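Local coordinates for transcriptional regulator, MarR family (Bacillus cereus, PDB 4XRF), which probably binds DNA as a winged helix-turn-helix transcription factor of the MarR family, and holds isoquinoline and lauric acid in this crystal, at residues A28-T32 against R100-A104; K56-K60 against E135-T141. All blocks are in the same frame, centred on the assembly; numbering follows the deposited sequence.

Interaction 1: A28-T32 against R100-A104. With PO4 (phosphate ion), chain I.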
loop_
_atom_site.group_PDB
_atom_site.type_symbol
_atom_site.label_atom_id
_atom_site.label_comp_id
_atom_site.label_asym_id
_atom_site.label_seq_id
_atom_site.Cartn_x
_atom_site.Cartn_y
_atom_site.Cartn_z
ATOM N N ALA A 28 -15.631 -6.445 -1.489
ATOM C CA ALA A 28 -16.846 -7.025 -2.043
ATOM C C ALA A 28 -16.980 -8.533 -1.778
ATOM O O ALA A 28 -18.089 -9.065 -1.803
ATOM C CB ALA A 28 -16.971 -6.701 -3.537
ATOM N N THR A 29 -15.864 -9.207 -1.501
ATOM C CA THR A 29 -15.862 -10.667 -1.421
ATOM C C THR A 29 -15.357 -11.216 -0.084
ATOM O O THR A 29 -15.615 -12.369 0.229
ATOM C CB THR A 29 -15.031 -11.313 -2.562
ATOM O OG1 THR A 29 -13.653 -10.951 -2.415
ATOM C CG2 THR A 29 -15.535 -10.850 -3.929
ATOM N N GLY A 30 -14.638 -10.396 0.687
ATOM C CA GLY A 30 -13.980 -10.828 1.934
ATOM C C GLY A 30 -12.747 -11.706 1.747
ATOM O O GLY A 30 -12.310 -12.379 2.686
ATOM N N LEU A 31 -12.190 -11.698 0.533
ATOM C CA LEU A 31 -11.028 -12.520 0.180
ATOM C C LEU A 31 -9.939 -11.738 -0.546
ATOM O O LEU A 31 -10.235 -10.910 -1.372
ATOM C CB LEU A 31 -11.464 -13.697 -0.714
ATOM C CG LEU A 31 -12.586 -14.599 -0.161
ATOM C CD1 LEU A 31 -13.276 -15.392 -1.272
ATOM C CD2 LEU A 31 -12.071 -15.513 0.958
ATOM N N THR A 32 -8.675 -12.023 -0.249
ATOM C CA THR A 32 -7.579 -11.567 -1.102
ATOM C C THR A 32 -7.536 -12.491 -2.331
ATOM O O THR A 32 -8.123 -13.584 -2.308
ATOM C CB THR A 32 -6.221 -11.682 -0.402
ATOM O OG1 THR A 32 -5.925 -13.064 -0.226
ATOM C CG2 THR A 32 -6.240 -11.020 0.962
ATOM N N ARG A 100 -19.213 -18.899 -0.150
ATOM C CA ARG A 100 -18.356 -17.726 -0.351
ATOM C C ARG A 100 -17.721 -17.691 -1.749
ATOM O O ARG A 100 -17.697 -16.644 -2.382
ATOM C CB ARG A 100 -17.265 -17.599 0.727
ATOM C CG ARG A 100 -16.499 -16.279 0.650
ATOM C CD ARG A 100 -17.290 -15.082 1.215
ATOM N NE ARG A 100 -17.261 -15.131 2.669
ATOM C CZ ARG A 100 -16.222 -14.756 3.420
ATOM N NH1 ARG A 100 -15.125 -14.242 2.868
ATOM N NH2 ARG A 100 -16.273 -14.898 4.740
ATOM N N VAL A 101 -17.222 -18.830 -2.232
ATOM C CA VAL A 101 -16.558 -18.849 -3.535
ATOM C C VAL A 101 -17.538 -18.525 -4.693
ATOM O O VAL A 101 -17.200 -17.750 -5.597
ATOM C CB VAL A 101 -15.663 -20.114 -3.732
ATOM C CG1 VAL A 101 -16.483 -21.389 -3.881
ATOM C CG2 VAL A 101 -14.696 -19.929 -4.887
ATOM N N GLU A 102 -18.765 -19.044 -4.614
ATOM C CA GLU A 102 -19.819 -18.723 -5.588
ATOM C C GLU A 102 -20.223 -17.250 -5.553
ATOM O O GLU A 102 -20.353 -16.604 -6.599
ATOM C CB GLU A 102 -21.051 -19.603 -5.372
ATOM C CG GLU A 102 -20.811 -21.080 -5.650
ATOM C CD GLU A 102 -22.027 -21.945 -5.351
ATOM O OE1 GLU A 102 -23.167 -21.440 -5.451
ATOM O OE2 GLU A 102 -21.846 -23.133 -5.024
ATOM N N GLU A 103 -20.425 -16.723 -4.349
ATOM C CA GLU A 103 -20.689 -15.302 -4.154
ATOM C C GLU A 103 -19.538 -14.438 -4.702
ATOM O O GLU A 103 -19.775 -13.486 -5.438
ATOM C CB GLU A 103 -20.940 -15.034 -2.670
ATOM C CG GLU A 103 -20.961 -13.567 -2.256
ATOM C CD GLU A 103 -20.810 -13.421 -0.748
ATOM O OE1 GLU A 103 -21.836 -13.555 -0.037
ATOM O OE2 GLU A 103 -19.666 -13.190 -0.276
ATOM N N ALA A 104 -18.299 -14.795 -4.361
ATOM C CA ALA A 104 -17.113 -14.106 -4.879
ATOM C C ALA A 104 -17.022 -14.086 -6.413
ATOM O O ALA A 104 -16.594 -13.092 -7.004
ATOM C CB ALA A 104 -15.844 -14.703 -4.282
HETATM P P PO4 I . -19.739 -15.772 5.430
HETATM O O1 PO4 I . -18.345 -15.969 5.972
HETATM O O2 PO4 I . -19.811 -16.207 4.013
HETATM O O3 PO4 I . -20.085 -14.272 5.540
HETATM O O4 PO4 I . -20.737 -16.518 6.307
#

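Interaction 2: K56-K60 against E135-T141. With SO4 (sulfate ion), chain K.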
loop_
_atom_site.group_PDB
_atom_site.type_symbol
_atom_site.label_atom_id
_atom_site.label_comp_id
_atom_site.label_asym_id
_atom_site.label_seq_id
_atom_site.Cartn_x
_atom_site.Cartn_y
_atom_site.Cartn_z
ATOM N N LYS A 56 0.312 -25.870 -6.521
ATOM C CA LYS A 56 -0.550 -25.131 -7.453
ATOM C C LYS A 56 -0.377 -23.609 -7.371
ATOM O O LYS A 56 -0.598 -22.911 -8.376
ATOM C CB LYS A 56 -2.011 -25.528 -7.288
ATOM C CG LYS A 56 -2.345 -26.900 -7.865
ATOM C CD LYS A 56 -3.684 -27.393 -7.318
ATOM C CE LYS A 56 -4.058 -28.773 -7.850
ATOM N NZ LYS A 56 -4.468 -28.735 -9.279
ATOM N N MET A 57 0.043 -23.108 -6.202
ATOM C CA MET A 57 0.242 -21.642 -5.976
ATOM C C MET A 57 1.704 -21.216 -6.190
ATOM O O MET A 57 2.035 -20.023 -6.111
ATOM C CB MET A 57 -0.161 -21.228 -4.547
ATOM C CG MET A 57 -1.565 -21.593 -4.080
ATOM S SD MET A 57 -2.883 -20.714 -4.928
ATOM C CE MET A 57 -2.641 -19.014 -4.417
ATOM N N TYR A 58 2.580 -22.207 -6.399
ATOM C CA TYR A 58 4.007 -21.970 -6.620
ATOM C C TYR A 58 4.729 -21.381 -5.403
ATOM O O TYR A 58 5.747 -20.697 -5.536
ATOM C CB TYR A 58 4.231 -21.146 -7.904
ATOM C CG TYR A 58 3.786 -21.916 -9.128
ATOM C CD1 TYR A 58 2.469 -21.842 -9.579
ATOM C CD2 TYR A 58 4.666 -22.776 -9.795
ATOM C CE1 TYR A 58 2.048 -22.572 -10.679
ATOM C CE2 TYR A 58 4.256 -23.504 -10.902
ATOM C CZ TYR A 58 2.939 -23.386 -11.339
ATOM O OH TYR A 58 2.515 -24.102 -12.435
ATOM N N VAL A 59 4.198 -21.679 -4.220
ATOM C CA VAL A 59 4.766 -21.221 -2.948
ATOM C C VAL A 59 5.245 -22.391 -2.070
ATOM O O VAL A 59 4.922 -23.555 -2.338
ATOM C CB VAL A 59 3.744 -20.368 -2.150
ATOM C CG1 VAL A 59 3.283 -19.163 -2.969
ATOM C CG2 VAL A 59 2.556 -21.220 -1.704
ATOM N N LYS A 60 6.019 -22.077 -1.028
ATOM C CA LYS A 60 6.455 -23.072 -0.030
ATOM C C LYS A 60 5.260 -23.583 0.797
ATOM O O LYS A 60 4.296 -22.841 0.989
ATOM C CB LYS A 60 7.463 -22.431 0.937
ATOM C CG LYS A 60 8.805 -22.035 0.349
ATOM C CD LYS A 60 9.649 -23.258 0.057
ATOM C CE LYS A 60 11.112 -22.895 -0.143
ATOM N NZ LYS A 60 11.892 -24.053 -0.667
ATOM N N GLU A 135 7.150 -16.156 -9.475
ATOM C CA GLU A 135 6.834 -16.674 -8.144
ATOM C C GLU A 135 7.806 -17.761 -7.687
ATOM O O GLU A 135 8.247 -17.762 -6.529
ATOM C CB GLU A 135 5.392 -17.182 -8.053
ATOM C CG GLU A 135 4.982 -17.553 -6.632
ATOM C CD GLU A 135 4.843 -16.344 -5.714
ATOM O OE1 GLU A 135 5.856 -15.658 -5.436
ATOM O OE2 GLU A 135 3.714 -16.078 -5.258
ATOM N N THR A 136 8.134 -18.676 -8.594
ATOM C CA THR A 136 9.092 -19.754 -8.313
ATOM C C THR A 136 10.478 -19.206 -7.968
ATOM O O THR A 136 11.158 -19.720 -7.067
ATOM C CB THR A 136 9.206 -20.734 -9.504
ATOM O OG1 THR A 136 7.934 -21.352 -9.720
ATOM C CG2 THR A 136 10.221 -21.832 -9.222
ATOM N N ILE A 137 10.884 -18.165 -8.693
ATOM C CA ILE A 137 12.192 -17.547 -8.493
ATOM C C ILE A 137 12.214 -16.888 -7.117
ATOM O O ILE A 137 13.166 -17.048 -6.368
ATOM C CB ILE A 137 12.491 -16.503 -9.600
ATOM C CG1 ILE A 137 12.721 -17.211 -10.946
ATOM C CG2 ILE A 137 13.704 -15.658 -9.218
ATOM C CD1 ILE A 137 12.571 -16.302 -12.156
ATOM N N ILE A 138 11.138 -16.177 -6.791
ATOM C CA ILE A 138 11.017 -15.466 -5.522
ATOM C C ILE A 138 10.888 -16.405 -4.312
ATOM O O ILE A 138 11.519 -16.167 -3.286
ATOM C CB ILE A 138 9.847 -14.449 -5.543
ATOM C CG1 ILE A 138 10.181 -13.274 -6.466
ATOM C CG2 ILE A 138 9.571 -13.928 -4.138
ATOM C CD1 ILE A 138 8.970 -12.500 -6.952
ATOM N N CYS A 139 10.102 -17.473 -4.435
ATOM C CA CYS A 139 9.802 -18.339 -3.285
ATOM C C CYS A 139 10.763 -19.505 -3.092
ATOM O O CYS A 139 10.716 -20.173 -2.061
ATOM C CB CYS A 139 8.367 -18.857 -3.337
ATOM S SG CYS A 139 7.133 -17.558 -3.171
ATOM N N GLY A 140 11.625 -19.748 -4.078
ATOM C CA GLY A 140 12.580 -20.864 -4.032
ATOM C C GLY A 140 11.932 -22.227 -4.239
ATOM O O GLY A 140 12.450 -23.247 -3.772
ATOM N N THR A 141 10.799 -22.239 -4.944
ATOM C CA THR A 141 10.053 -23.469 -5.229
ATOM C C THR A 141 10.527 -24.145 -6.526
ATOM O O THR A 141 11.518 -23.717 -7.125
ATOM C CB THR A 141 8.520 -23.230 -5.231
ATOM O OG1 THR A 141 8.207 -22.029 -5.941
ATOM C CG2 THR A 141 8.013 -23.099 -3.812
HETATM S S SO4 K . -5.104 -25.472 -11.018
HETATM O O1 SO4 K . -3.873 -26.273 -11.278
HETATM O O2 SO4 K . -5.934 -26.187 -10.012
HETATM O O3 SO4 K . -5.905 -25.335 -12.261
HETATM O O4 SO4 K . -4.659 -24.147 -10.498
HETATM O O HOH W 1 1.274 -17.353 -5.438
#

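Interaction 1: A28-T32 against R100-A104
Arg100 NH1 is held by two successive backbone carbonyls at the end of helix 4-29. It donates to Thr29 O at 3.3 Å in a long, bent bond, which meets a lone pair in the carbonyl plane although this oxygen stands 31° out of the guanidinium plane. A weak second bond runs from NH1 to Gly30 O at 3.4 Å, this time at the edge of the guanidinium and in its plane. The carbonyl end of a helix would probably suit a cation here. The guanidinium is steered into place by a side chain that leaves with CG anti to the backbone N (chi1 -172°) and then bends at chi2 and chi3, which brings CD against Thr29 O as well. Its other edge takes a phosphate ion, probably from the crystallisation liquor: Arg100 NE meets phosphate O2 at 3.1 Å and Arg100 NH2 meets phosphate O1 at 2.6 Å, both nearly straight. Arg100 NH2 of the second subunit binds the same ion, and Gln74 ties Arg100 NH2 to Gly30 O.

Beside these bonds Leu31 CD1 lies 4.0 Å from Ala104 CB, while its CD2 rests against the guanidinium NH1 of Arg100. Thr29 turns its methyl to helix 95-106, CG2 standing 3.7 Å from Ala104 CA, and its hydroxyl goes back to Gln25 O.

Gly30, with phi at 73°, breaks away from helix 4-29, and Thr32 N-caps helix 33-45. This corner thus packs on helix 95-106, which also rests Ala104 on Phe36 of helix 33-45, while Leu76, just before strand 77-81, touches both Leu31 and Arg100.

Interaction 2: K56-K60 against E135-T141
Tyr58 lays its CB over the aliphatic part of Glu135, with Tyr58 CB and Glu135 CG 3.9 Å apart, and its ring slants past Thr136, where Tyr58 CD2 comes to 3.6 Å from Thr136 OG1. That hydroxyl is bonded to Glu132 O in its own helix, so its encounter with the ring is one of van der Waals type. Tyr58 has a positive phi of 66° and forms a Schellman motif at the end of helix 50-57, which turns its carbonyl toward helix 121-139. Thr141 OG1 donates to Tyr58 O at 2.8 Å, approaching from above the carbonyl plane, 60° out of it, rather than along a lone pair. The hydroxyl reaches it by sitting between backbone N and carbonyl carbon (chi1 44°), and the same rotation sets the methyl CG2 of Thr141 only 3.3 Å from Val59 C.

Further contacts flank it. Val59 CG1 meets Cys139 SG at 4.2 Å, and Glu135 OE2 accepts from a water that also donates to Met57 O. At the other end Lys60 passes its CG, CD and CE by Cys139 O, and its NZ donates to Gly140 O at 3.3 Å, again from above the carbonyl plane. Lys56, which takes no part in the contact, donates through NZ to a sulfate ion, probably from the crystallisation liquor; the ion is also bonded to Tyr37 of the same chain and to Lys6 of the third subunit.

The short turn is that of the helix-turn-helix: Lys60 is the N-cap of helix 61-73, probably the recognition helix as in MarR relatives, and both Met57 and Val59 pack on its Ile64. Met57 also touches Pro34 and Tyr37 of helix 33-45, while the end of helix 121-139 packs against the turn through Cys139 and, just beyond it, Thr141.

Interactions 1 and 2 lie on opposite sides of the chain's centre, their centres 24 Å apart and their nearest atoms about 8 Å, without touching. Both have side chains packed on helix 33-45, which connects them. Helices 4-29 and 121-139, which end in the two contacts, supply the isoquinoline-pocket residues Gln8, Ala11, Phe131 and Leu134. None of these, nor Phe12, Lys16 and Gln19 of the lauric acid pocket, lies in either contact; the Glu135 side chain is about 9 Å from isoquinoline, and that of Leu31 about 13 Å from lauric acid. The bound ions differ in their neighbours: the second subunit shares that of interaction 1, the third that of interaction 2.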